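Local coordinates for putative lipoprotein (Bacteroides fragilis, PDB 3NQI) that is of unknown function but, as a putative lipoprotein of a gut bacterium, is probably carried to the cell envelope and held there by a lipid, at residues Thr98-Gly103 with Tyr224-Glu229; Val128-Lys133 with His148-Val153; Val218-Glu223 with Thr231-Lys236. All blocks are in the same frame, centred on the assembly; numbering follows the deposited sequence.

Contact 1 of 3, residues Thr98-Gly103 with Tyr224-Glu229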
loop_
_atom_site.group_PDB
_atom_site.type_symbol
_atom_site.label_atom_id
_atom_site.label_comp_id
_atom_site.label_asym_id
_atom_site.label_seq_id
_atom_site.Cartn_x
_atom_site.Cartn_y
_atom_site.Cartn_z
ATOM N N THR A 98 -3.302 8.841 14.013
ATOM C CA THR A 98 -2.398 9.484 13.085
ATOM C C THR A 98 -1.557 10.546 13.804
ATOM O O THR A 98 -2.090 11.299 14.639
ATOM C CB THR A 98 -3.173 10.093 11.978
ATOM O OG1 THR A 98 -3.675 9.019 11.192
ATOM C CG2 THR A 98 -2.295 11.035 11.144
ATOM N N ASN A 99 -0.248 10.566 13.552
ATOM C CA ASN A 99 0.582 11.643 14.067
ATOM C C ASN A 99 1.423 12.375 13.063
ATOM O O ASN A 99 2.294 13.180 13.448
ATOM C CB ASN A 99 1.422 11.176 15.274
ATOM C CG ASN A 99 2.574 10.210 14.892
ATOM O OD1 ASN A 99 2.805 9.899 13.725
ATOM N ND2 ASN A 99 3.303 9.750 15.897
ATOM N N ALA A 100 1.152 12.154 11.792
ATOM C CA ALA A 100 1.878 12.820 10.724
ATOM C C ALA A 100 1.009 12.868 9.509
ATOM O O ALA A 100 0.185 11.985 9.317
ATOM C CB ALA A 100 3.224 12.140 10.412
ATOM N N PRO A 101 1.165 13.923 8.692
ATOM C CA PRO A 101 0.484 14.000 7.446
ATOM C C PRO A 101 1.329 13.408 6.302
ATOM O O PRO A 101 2.561 13.627 6.265
ATOM C CB PRO A 101 0.364 15.502 7.240
ATOM C CG PRO A 101 1.635 16.057 7.838
ATOM C CD PRO A 101 1.985 15.141 8.943
ATOM N N VAL A 102 0.653 12.755 5.345
ATOM C CA VAL A 102 1.279 12.394 4.079
ATOM C C VAL A 102 1.361 13.635 3.214
ATOM O O VAL A 102 0.689 14.665 3.466
ATOM C CB VAL A 102 0.506 11.234 3.335
ATOM C CG1 VAL A 102 0.388 9.989 4.246
ATOM C CG2 VAL A 102 -0.868 11.695 2.892
ATOM N N GLY A 103 2.201 13.544 2.192
ATOM C CA GLY A 103 2.273 14.552 1.175
ATOM C C GLY A 103 1.108 14.354 0.243
ATOM O O GLY A 103 0.421 15.305 -0.088
ATOM N N TYR A 224 2.788 21.078 2.228
ATOM C CA TYR A 224 3.852 22.075 2.544
ATOM C C TYR A 224 4.847 21.683 3.606
ATOM O O TYR A 224 5.997 22.032 3.510
ATOM C CB TYR A 224 3.216 23.398 2.939
ATOM C CG TYR A 224 2.404 23.923 1.805
ATOM C CD1 TYR A 224 3.010 24.228 0.599
ATOM C CD2 TYR A 224 1.030 24.052 1.897
ATOM C CE1 TYR A 224 2.284 24.680 -0.476
ATOM C CE2 TYR A 224 0.282 24.514 0.810
ATOM C CZ TYR A 224 0.927 24.817 -0.370
ATOM O OH TYR A 224 0.242 25.272 -1.464
ATOM N N ASN A 225 4.409 20.984 4.633
ATOM C CA ASN A 225 5.298 20.620 5.750
ATOM C C ASN A 225 4.796 19.363 6.416
ATOM O O ASN A 225 3.754 18.846 6.056
ATOM C CB ASN A 225 5.404 21.790 6.747
ATOM C CG ASN A 225 4.053 22.223 7.304
ATOM O OD1 ASN A 225 3.396 21.477 8.004
ATOM N ND2 ASN A 225 3.660 23.458 7.028
ATOM N N ASN A 226 5.526 18.873 7.400
ATOM C CA ASN A 226 5.172 17.652 8.043
ATOM C C ASN A 226 4.477 17.818 9.366
ATOM O O ASN A 226 4.531 16.934 10.206
ATOM C CB ASN A 226 6.439 16.818 8.238
ATOM C CG ASN A 226 6.146 15.334 8.097
ATOM O OD1 ASN A 226 5.445 14.946 7.171
ATOM N ND2 ASN A 226 6.664 14.512 9.016
ATOM N N LYS A 227 3.799 18.949 9.560
ATOM C CA LYS A 227 3.116 19.201 10.824
ATOM C C LYS A 227 1.633 18.825 10.711
ATOM O O LYS A 227 0.887 19.409 9.903
ATOM C CB LYS A 227 3.276 20.663 11.192
ATOM C CG LYS A 227 4.725 21.061 11.583
ATOM C CD LYS A 227 4.879 22.578 11.825
ATOM C CE LYS A 227 4.680 23.387 10.544
ATOM N NZ LYS A 227 5.092 24.802 10.688
ATOM N N LEU A 228 1.190 17.844 11.505
ATOM C CA LEU A 228 -0.199 17.376 11.407
ATOM C C LEU A 228 -1.194 18.511 11.736
ATOM O O LEU A 228 -2.165 18.732 10.999
ATOM C CB LEU A 228 -0.456 16.206 12.378
ATOM C CG LEU A 228 -1.810 15.519 12.305
ATOM C CD1 LEU A 228 -2.031 14.922 10.898
ATOM C CD2 LEU A 228 -1.934 14.422 13.358
ATOM N N GLU A 229 -0.938 19.213 12.836
ATOM C CA GLU A 229 -1.807 20.318 13.323
ATOM C C GLU A 229 -1.601 21.658 12.623
ATOM O O GLU A 229 -2.021 22.672 13.121
ATOM C CB GLU A 229 -1.651 20.532 14.834
ATOM C CG GLU A 229 -1.960 19.303 15.695
ATOM C CD GLU A 229 -3.336 18.695 15.395
ATOM O OE1 GLU A 229 -4.351 19.450 15.316
ATOM O OE2 GLU A 229 -3.401 17.451 15.231
HETATM O O HOH W 1 3.253 16.061 12.539
#
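Thr98 and Leu228 meet at the start of segment 98-103, midway through the loop between strands 78-87 and 107-109, their side chains crossing at about a right angle, with Thr98 CG2 3.9 Å from Leu228 CD1. CG2 stands anti to the backbone N of Thr98 (chi1 -71° to OG1), while OG1 is hydrogen-bonded to the backbone N of Tyr172. The second leucine methyl, CD2, lies 3.4 Å from Thr98 O and reaches on to Asn99 CA. Asn99 points its CB away from the other loop, and its OD1 accepts from the backbone N of Val174. A water donates to Asn99 O at 3.2 Å and to Asn226 O at 2.8 Å. The same water accepts from Leu228 N at 2.9 Å. Ala100 turns CB away, onto Tyr172, Val174 and Ile181, and offers its backbone carbonyl carbon to Leu228 CD1. Pro101 then brings its ring toward the second loop: CD approaches Asn226 O to 3.4 Å, and CG lies against the carbonyl carbon of Asn226. Pro101 O and Asn226 OD1 come within 3.3 Å of each other, two acceptors with no bond between them. Arg131 serves both, giving NH2 to the proline oxygen and NE to OD1, and Asn226 ND2 is engaged by Ile181 O. The second loop, which links strands 214-221 and 234-241, shapes itself through an Asx turn, in which Asn225 OD1 accepts from Lys227 N at 3.0 Å, on a lone pair. With no direct hydrogen bond between them, the two loops are joined by apolar contact and by polar intermediaries, the water on one hand and Arg131 on the other, whose positive charge probably offsets the closeness of the two oxygens.

Contact 2 of 3, residues Val128-Lys133 with His148-Val153; sequences VLYRVK and HTFTLV
His148 reaches from its strand toward Tyr130 and Val132. CB comes first, at the margin of contact with Tyr130 CE2. CG lies 3.8 Å from that same CE2, which stands over one face of the imidazole, nearer its periphery than its centre; the planes are inclined by 55°. ND1 touches the CD2-CE2 side of the tyrosine and is hydrogen-bonded to Tyr172 OH. On the other branch CD2 just reaches Val132 CG1. Further out, CE1 approaches Arg131 O to 3.5 Å, and NE2 packs against Val132 CG1 at 3.6 Å while hydrogen-bonded to Glu144 OE2. Both imidazole nitrogens of this buried residue are thus held, which fixes the rotation of the ring; the carboxylate would probably keep a proton on NE2.

Phe150 makes a T-shaped (edge-to-face) contact, its CZ standing 3.7 Å above the centre of the Tyr130 ring with the planes at 71°. Tyr130 OH is hydrogen-bonded to Ser190 OG. Val128 packs on one face of Phe150, with CG2 over the ring and CG1 3.6 Å from CE1.

Two strands that do not pair with each other thus face across the interior, their axes 10.4 Å apart and roughly antiparallel, with the aromatic cluster of Tyr130, His148 and Phe150 between them. Strand 123-132 pairs with strand 186-195 and strand 148-155 with strand 165-174, whose Tyr172 stacks on Phe150, while helix 138-145 connects the two and covers Tyr130 and Val132 with Leu145 and Glu144.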
loop_
_atom_site.group_PDB
_atom_site.type_symbol
_atom_site.label_atom_id
_atom_site.label_comp_id
_atom_site.label_asym_id
_atom_site.label_seq_id
_atom_site.Cartn_x
_atom_site.Cartn_y
_atom_site.Cartn_z
ATOM N N VAL A 128 2.194 6.031 -1.578
ATOM C CA VAL A 128 2.350 7.055 -0.594
ATOM C C VAL A 128 3.569 7.976 -0.928
ATOM O O VAL A 128 4.667 7.486 -1.212
ATOM C CB VAL A 128 2.455 6.481 0.862
ATOM C CG1 VAL A 128 2.258 7.638 1.810
ATOM C CG2 VAL A 128 1.394 5.435 1.076
ATOM N N LEU A 129 3.329 9.289 -0.978
ATOM C CA LEU A 129 4.383 10.345 -1.057
ATOM C C LEU A 129 4.453 10.972 0.351
ATOM O O LEU A 129 3.471 11.497 0.889
ATOM C CB LEU A 129 4.093 11.350 -2.163
ATOM C CG LEU A 129 5.169 12.259 -2.795
ATOM C CD1 LEU A 129 6.301 11.464 -3.415
ATOM C CD2 LEU A 129 4.513 13.135 -3.849
ATOM N N TYR A 130 5.611 10.835 0.978
ATOM C CA TYR A 130 5.759 11.254 2.348
ATOM C C TYR A 130 7.166 11.770 2.689
ATOM O O TYR A 130 8.048 11.767 1.856
ATOM C CB TYR A 130 5.324 10.126 3.242
ATOM C CG TYR A 130 6.132 8.853 3.206
ATOM C CD1 TYR A 130 6.019 7.952 2.167
ATOM C CD2 TYR A 130 6.988 8.520 4.251
ATOM C CE1 TYR A 130 6.803 6.771 2.106
ATOM C CE2 TYR A 130 7.743 7.328 4.226
ATOM C CZ TYR A 130 7.629 6.454 3.169
ATOM O OH TYR A 130 8.354 5.313 3.151
ATOM N N ARG A 131 7.361 12.236 3.914
ATOM C CA ARG A 131 8.612 12.895 4.285
ATOM C C ARG A 131 9.365 12.076 5.304
ATOM O O ARG A 131 8.792 11.683 6.310
ATOM C CB ARG A 131 8.314 14.282 4.879
ATOM C CG ARG A 131 7.873 15.331 3.841
ATOM C CD ARG A 131 7.195 16.554 4.487
ATOM N NE ARG A 131 5.829 16.190 4.772
ATOM C CZ ARG A 131 4.756 16.603 4.108
ATOM N NH1 ARG A 131 4.845 17.514 3.136
ATOM N NH2 ARG A 131 3.575 16.090 4.457
ATOM N N VAL A 132 10.649 11.831 5.054
ATOM C CA VAL A 132 11.505 11.132 5.998
ATOM C C VAL A 132 12.665 12.002 6.520
ATOM O O VAL A 132 12.947 13.102 6.012
ATOM C CB VAL A 132 12.033 9.811 5.376
ATOM C CG1 VAL A 132 10.815 8.863 5.013
ATOM C CG2 VAL A 132 12.904 10.052 4.146
ATOM N N LYS A 133 13.342 11.496 7.553
ATOM C CA LYS A 133 14.536 12.141 8.071
ATOM C C LYS A 133 15.670 11.944 7.068
ATOM O O LYS A 133 15.766 10.907 6.448
ATOM C CB LYS A 133 14.907 11.517 9.400
ATOM C CG LYS A 133 16.136 12.101 10.085
ATOM C CD LYS A 133 16.329 11.437 11.454
ATOM C CE LYS A 133 17.506 12.034 12.203
ATOM N NZ LYS A 133 17.658 11.332 13.485
ATOM N N HIS A 148 7.809 4.345 9.850
ATOM C CA HIS A 148 6.593 4.810 9.245
ATOM C C HIS A 148 5.635 3.667 9.014
ATOM O O HIS A 148 5.946 2.766 8.240
ATOM C CB HIS A 148 6.934 5.435 7.884
ATOM C CG HIS A 148 7.872 6.603 7.991
ATOM N ND1 HIS A 148 7.432 7.914 8.034
ATOM C CD2 HIS A 148 9.220 6.653 8.140
ATOM C CE1 HIS A 148 8.474 8.720 8.186
ATOM N NE2 HIS A 148 9.568 7.977 8.284
ATOM N N THR A 149 4.467 3.750 9.600
ATOM C CA THR A 149 3.445 2.711 9.406
ATOM C C THR A 149 2.177 3.345 8.903
ATOM O O THR A 149 1.731 4.396 9.429
ATOM C CB THR A 149 3.181 1.879 10.682
ATOM O OG1 THR A 149 2.738 2.720 11.704
ATOM C CG2 THR A 149 4.446 1.085 11.157
ATOM N N PHE A 150 1.644 2.738 7.844
ATOM C CA PHE A 150 0.469 3.197 7.143
ATOM C C PHE A 150 -0.582 2.108 7.301
ATOM O O PHE A 150 -0.538 1.064 6.594
ATOM C CB PHE A 150 0.791 3.434 5.654
ATOM C CG PHE A 150 1.913 4.390 5.430
ATOM C CD1 PHE A 150 1.660 5.750 5.410
ATOM C CD2 PHE A 150 3.229 3.921 5.325
ATOM C CE1 PHE A 150 2.703 6.649 5.226
ATOM C CE2 PHE A 150 4.280 4.791 5.101
ATOM C CZ PHE A 150 4.020 6.170 5.044
ATOM N N THR A 151 -1.498 2.320 8.238
ATOM C CA THR A 151 -2.519 1.330 8.542
ATOM C C THR A 151 -3.872 1.766 8.036
ATOM O O THR A 151 -4.307 2.914 8.340
ATOM C CB THR A 151 -2.602 1.157 10.051
ATOM O OG1 THR A 151 -1.348 0.725 10.508
ATOM C CG2 THR A 151 -3.684 0.123 10.487
ATOM N N LEU A 152 -4.551 0.896 7.279
ATOM C CA LEU A 152 -5.957 1.184 6.879
ATOM C C LEU A 152 -6.903 0.642 7.920
ATOM O O LEU A 152 -6.820 -0.558 8.289
ATOM C CB LEU A 152 -6.326 0.632 5.531
ATOM C CG LEU A 152 -5.738 1.352 4.356
ATOM C CD1 LEU A 152 -6.183 0.569 3.094
ATOM C CD2 LEU A 152 -6.186 2.890 4.321
ATOM N N VAL A 153 -7.821 1.501 8.379
ATOM C CA VAL A 153 -8.784 1.117 9.410
ATOM C C VAL A 153 -10.222 1.267 8.873
ATOM O O VAL A 153 -10.612 2.313 8.331
ATOM C CB VAL A 153 -8.562 1.919 10.730
ATOM C CG1 VAL A 153 -9.460 1.386 11.933
ATOM C CG2 VAL A 153 -7.045 1.930 11.141
#

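Contact 3 of 3, residues Val218-Glu223 with Thr231-Lys236; sequences VAQQNE and TSTIEK
Gln221 lays its side chain over Ile234 and Lys236: its CG is 3.9 Å from Ile234 CG1, and its OE1 reaches to 3.7 Å from Lys236 CB. NE2 of the amide lies against Lys236 CD, and OE1 is hydrogen-bonded to Tyr238 OH. CG takes the crowded position between backbone N and carbonyl carbon (chi1 74°), beside Ile234.

Beneath these side chains the backbones form a regular antiparallel pairing. Gln221 with Ile234 and Ala219 with Lys236 are hydrogen-bonded pairs, each joined by two bonds; Ala219 N to Lys236 O, at 2.8 Å, is almost straight at 178°. Gln220 and Glu235, between them, form a non-hydrogen-bonded pair. The Glu235 chain bends at chi2, and its carboxylate lies against Val218, with OE2 3.3 Å from CG1.

Toward the connecting loop, side chains take over from backbone. Asn222 ND2 donates to Thr233 OG1 at 3.2 Å, the hydroxyl tilted 23° out of the amide plane, and OG1 is also hydrogen-bonded to Leu228 O. Asn222 OD1 accepts from the backbone N of both Tyr224 and Asn225, an Asx turn at the start of the loop. A water bridges Glu223 N and Ser232 O.

This is a beta hairpin: strand 214-221 lies between strand 234-241, antiparallel to it, and strand 165-174, parallel to it, while near the loop Val102 makes backbone bonds to Gln220 and Asn222.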
loop_
_atom_site.group_PDB
_atom_site.type_symbol
_atom_site.label_atom_id
_atom_site.label_comp_id
_atom_site.label_asym_id
_atom_site.label_seq_id
_atom_site.Cartn_x
_atom_site.Cartn_y
_atom_site.Cartn_z
ATOM N N VAL A 218 -9.591 7.691 3.128
ATOM C CA VAL A 218 -9.620 8.997 3.741
ATOM C C VAL A 218 -8.209 9.290 4.335
ATOM O O VAL A 218 -7.790 8.601 5.289
ATOM C CB VAL A 218 -10.674 9.081 4.878
ATOM C CG1 VAL A 218 -10.743 10.561 5.397
ATOM C CG2 VAL A 218 -12.098 8.655 4.406
ATOM N N ALA A 219 -7.501 10.287 3.806
ATOM C CA ALA A 219 -6.137 10.636 4.299
ATOM C C ALA A 219 -6.028 12.080 4.831
ATOM O O ALA A 219 -6.692 12.982 4.303
ATOM C CB ALA A 219 -5.115 10.429 3.171
ATOM N N GLN A 220 -5.205 12.285 5.866
ATOM C CA GLN A 220 -4.748 13.633 6.281
ATOM C C GLN A 220 -3.441 13.940 5.570
ATOM O O GLN A 220 -2.426 13.206 5.706
ATOM C CB GLN A 220 -4.596 13.756 7.802
ATOM C CG GLN A 220 -5.886 13.618 8.515
ATOM C CD GLN A 220 -5.765 13.846 10.003
ATOM O OE1 GLN A 220 -6.012 14.958 10.517
ATOM N NE2 GLN A 220 -5.418 12.787 10.711
ATOM N N GLN A 221 -3.484 14.960 4.714
ATOM C CA GLN A 221 -2.318 15.289 3.938
ATOM C C GLN A 221 -1.973 16.749 4.020
ATOM O O GLN A 221 -2.811 17.584 4.342
ATOM C CB GLN A 221 -2.460 14.806 2.499
ATOM C CG GLN A 221 -3.346 15.539 1.666
ATOM C CD GLN A 221 -3.490 14.884 0.287
ATOM O OE1 GLN A 221 -3.733 13.683 0.187
ATOM N NE2 GLN A 221 -3.357 15.676 -0.766
ATOM N N ASN A 222 -0.699 17.042 3.777
ATOM C CA ASN A 222 -0.190 18.423 3.896
ATOM C C ASN A 222 0.907 18.549 2.848
ATOM O O ASN A 222 1.918 17.832 2.905
ATOM C CB ASN A 222 0.301 18.645 5.321
ATOM C CG ASN A 222 0.918 20.054 5.577
ATOM O OD1 ASN A 222 1.478 20.718 4.675
ATOM N ND2 ASN A 222 0.810 20.500 6.829
ATOM N N GLU A 223 0.649 19.382 1.852
ATOM C CA GLU A 223 1.534 19.579 0.713
ATOM C C GLU A 223 2.764 20.434 1.060
ATOM O O GLU A 223 3.671 20.520 0.238
ATOM C CB GLU A 223 0.794 20.320 -0.431
ATOM N N THR A 231 -2.398 24.460 9.687
ATOM C CA THR A 231 -3.573 24.838 8.937
ATOM C C THR A 231 -3.471 24.371 7.462
ATOM O O THR A 231 -4.480 24.407 6.769
ATOM C CB THR A 231 -3.927 26.358 9.054
ATOM O OG1 THR A 231 -2.805 27.131 8.655
ATOM C CG2 THR A 231 -4.270 26.719 10.507
ATOM N N SER A 232 -2.299 23.924 6.991
ATOM C CA SER A 232 -2.208 23.345 5.645
ATOM C C SER A 232 -2.602 21.865 5.543
ATOM O O SER A 232 -2.646 21.328 4.432
ATOM C CB SER A 232 -0.815 23.502 5.057
ATOM O OG SER A 232 -0.635 24.833 4.620
ATOM N N THR A 233 -2.817 21.197 6.673
ATOM C CA THR A 233 -3.203 19.802 6.680
ATOM C C THR A 233 -4.670 19.761 6.274
ATOM O O THR A 233 -5.491 20.445 6.874
ATOM C CB THR A 233 -3.017 19.159 8.066
ATOM O OG1 THR A 233 -1.635 19.249 8.438
ATOM C CG2 THR A 233 -3.484 17.634 8.071
ATOM N N ILE A 234 -4.987 18.993 5.231
ATOM C CA ILE A 234 -6.354 18.840 4.771
ATOM C C ILE A 234 -6.725 17.366 4.790
ATOM O O ILE A 234 -5.875 16.462 4.878
ATOM C CB ILE A 234 -6.540 19.392 3.337
ATOM C CG1 ILE A 234 -5.640 18.654 2.346
ATOM C CG2 ILE A 234 -6.286 20.922 3.300
ATOM C CD1 ILE A 234 -6.095 18.688 0.899
ATOM N N GLU A 235 -8.015 17.113 4.703
ATOM C CA GLU A 235 -8.487 15.782 4.501
ATOM C C GLU A 235 -8.755 15.594 3.046
ATOM O O GLU A 235 -9.347 16.439 2.388
ATOM C CB GLU A 235 -9.727 15.553 5.328
ATOM C CG GLU A 235 -10.246 14.162 5.253
ATOM C CD GLU A 235 -10.903 13.779 6.575
ATOM O OE1 GLU A 235 -10.276 13.970 7.659
ATOM O OE2 GLU A 235 -12.037 13.322 6.522
ATOM N N LYS A 236 -8.292 14.482 2.510
ATOM C CA LYS A 236 -8.575 14.138 1.159
ATOM C C LYS A 236 -9.096 12.680 1.042
ATOM O O LYS A 236 -8.582 11.743 1.678
ATOM C CB LYS A 236 -7.367 14.391 0.263
ATOM C CG LYS A 236 -7.685 14.147 -1.187
ATOM C CD LYS A 236 -6.831 14.906 -2.192
ATOM C CE LYS A 236 -7.321 14.562 -3.603
ATOM N NZ LYS A 236 -6.373 14.925 -4.700
HETATM O O HOH W 2 -1.763 20.788 1.996
#

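Overall arrangement
Contact 2 lies in the protein interior, about 9 Å from the centre of the chain, whereas contacts 1 and 3 are only partly buried, each about 18 Å out and with centres 7 Å apart. Contacts 1 and 3 share the hairpin of strands 214-221 and 234-241: contact 3 pairs its arms, and contact 1 packs its connecting loop on a loop distant in sequence. Chemistry follows place, with rings and methyls in contact 2, backbone bonds in contact 3, and a water plus apolar touches in contact 1. Arg131 of contact 2 ties into both others, its NH2 reaching Asn222 O of contact 3.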